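Local coordinates for protein acyl-CoA dehydrogenase (Slackia heliotrinireducens, PDB 4RM7) that belongs to the acyl-CoA dehydrogenase family, building a four-chain assembly from subunits with helical N- and C-terminal domains around a middle beta domain, at residues N297-N300 with L301-A305. Residues are numbered along the deposited sequence; the frame is centred on the assembly and turned at random.
Sequences NMRN and LVYGA
N297-N300 and L301-A305 are consecutive turns of helix 282-311, joined by i to i+4 backbone hydrogen bonds. L301, V302, Y303 and G304 donate in turn to the carbonyls of N297, M298, R299 and N300, with Y303 N 2.8 Å from R299 O. One turn apart, the R299 and Y303 side chains extend in the same direction, one alongside the other. With R299 CG anti to its backbone nitrogen (chi1 -172°), CG lies over one face of the Y303 ring, toward the rim, 3.5 Å from the centroid in a CH-pi contact, and CD runs on past CE1 to the hydroxyl end. The bend at chi3 leaves Y303 OH at the guanidinium edge, near its plane, while NE forms a salt bridge with E78 and NH2 a hydrogen bond with Q258. Arginine thus offers a methylene to the aromatic face and keeps its charge paired in a buried setting. F71 meets Y303 edge-to-face. The short polar side chains of N297 and N300 pack against their counterparts in a second subunit. The long, unbranched side chain of M298, a methionine modelled as selenomethionine, packs on L254 of helix 234-270 and on helix 316-341; beta-branched V302 fits between helices 234-270 and 70-84.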
loop_
_atom_site.group_PDB
_atom_site.type_symbol
_atom_site.label_atom_id
_atom_site.label_comp_id
_atom_site.label_asym_id
_atom_site.label_seq_id
_atom_site.Cartn_x
_atom_site.Cartn_y
_atom_site.Cartn_z
ATOM N N ASN A 297 -12.411 2.734 -11.007
ATOM C CA ASN A 297 -11.195 2.704 -11.809
ATOM C C ASN A 297 -11.141 1.477 -12.744
ATOM O O ASN A 297 -10.890 1.608 -13.934
ATOM C CB ASN A 297 -9.955 2.755 -10.889
ATOM C CG ASN A 297 -9.728 4.141 -10.270
ATOM O OD1 ASN A 297 -10.257 5.144 -10.750
ATOM N ND2 ASN A 297 -8.914 4.198 -9.218
HETATM N N MSE A 298 -11.388 0.293 -12.197
HETATM C CA MSE A 298 -11.460 -0.927 -12.988
HETATM C C MSE A 298 -12.373 -0.791 -14.193
HETATM O O MSE A 298 -11.993 -1.159 -15.307
HETATM C CB MSE A 298 -11.959 -2.089 -12.143
HETATM C CG MSE A 298 -11.000 -2.550 -11.068
HETATM SE SE MSE A 298 -11.800 -4.076 -10.145
HETATM C CE MSE A 298 -11.818 -3.340 -8.351
ATOM N N ARG A 299 -13.571 -0.262 -13.955
ATOM C CA ARG A 299 -14.609 -0.184 -14.978
ATOM C C ARG A 299 -14.187 0.796 -16.056
ATOM O O ARG A 299 -14.312 0.523 -17.244
ATOM C CB ARG A 299 -15.952 0.219 -14.357
ATOM C CG ARG A 299 -17.132 0.138 -15.308
ATOM C CD ARG A 299 -18.483 0.206 -14.575
ATOM N NE ARG A 299 -18.781 -1.048 -13.896
ATOM C CZ ARG A 299 -18.935 -1.199 -12.580
ATOM N NH1 ARG A 299 -18.813 -0.156 -11.758
ATOM N NH2 ARG A 299 -19.191 -2.417 -12.086
ATOM N N ASN A 300 -13.665 1.935 -15.625
ATOM C CA ASN A 300 -13.116 2.909 -16.529
ATOM C C ASN A 300 -11.992 2.338 -17.423
ATOM O O ASN A 300 -11.924 2.657 -18.599
ATOM C CB ASN A 300 -12.592 4.095 -15.733
ATOM C CG ASN A 300 -13.691 5.059 -15.332
ATOM O OD1 ASN A 300 -14.752 5.106 -15.967
ATOM N ND2 ASN A 300 -13.433 5.857 -14.295
ATOM N N LEU A 301 -11.126 1.494 -16.871
ATOM C CA LEU A 301 -10.022 0.962 -17.652
ATOM C C LEU A 301 -10.536 -0.097 -18.611
ATOM O O LEU A 301 -10.172 -0.103 -19.785
ATOM C CB LEU A 301 -8.932 0.378 -16.763
ATOM C CG LEU A 301 -8.127 1.387 -15.940
ATOM C CD1 LEU A 301 -7.181 0.656 -14.983
ATOM C CD2 LEU A 301 -7.331 2.326 -16.826
ATOM N N VAL A 302 -11.415 -0.967 -18.127
ATOM C CA VAL A 302 -11.940 -2.039 -18.966
ATOM C C VAL A 302 -12.810 -1.467 -20.096
ATOM O O VAL A 302 -12.550 -1.721 -21.278
ATOM C CB VAL A 302 -12.718 -3.046 -18.127
ATOM C CG1 VAL A 302 -13.340 -4.110 -19.010
ATOM C CG2 VAL A 302 -11.780 -3.697 -17.136
ATOM N N TYR A 303 -13.789 -0.640 -19.743
ATOM C CA TYR A 303 -14.644 -0.009 -20.747
ATOM C C TYR A 303 -13.868 0.845 -21.734
ATOM O O TYR A 303 -14.222 0.917 -22.920
ATOM C CB TYR A 303 -15.711 0.871 -20.102
ATOM C CG TYR A 303 -16.806 0.117 -19.381
ATOM C CD1 TYR A 303 -17.937 0.794 -18.907
ATOM C CD2 TYR A 303 -16.725 -1.260 -19.167
ATOM C CE1 TYR A 303 -18.955 0.123 -18.243
ATOM C CE2 TYR A 303 -17.746 -1.938 -18.477
ATOM C CZ TYR A 303 -18.848 -1.227 -18.016
ATOM O OH TYR A 303 -19.866 -1.861 -17.372
ATOM N N GLY A 304 -12.831 1.520 -21.253
ATOM C CA GLY A 304 -12.061 2.400 -22.129
ATOM C C GLY A 304 -11.303 1.571 -23.164
ATOM O O GLY A 304 -11.352 1.856 -24.359
ATOM N N ALA A 305 -10.618 0.520 -22.706
ATOM C CA ALA A 305 -9.857 -0.331 -23.617
ATOM C C ALA A 305 -10.799 -0.950 -24.636
ATOM O O ALA A 305 -10.479 -1.022 -25.817
ATOM C CB ALA A 305 -9.087 -1.427 -22.854
#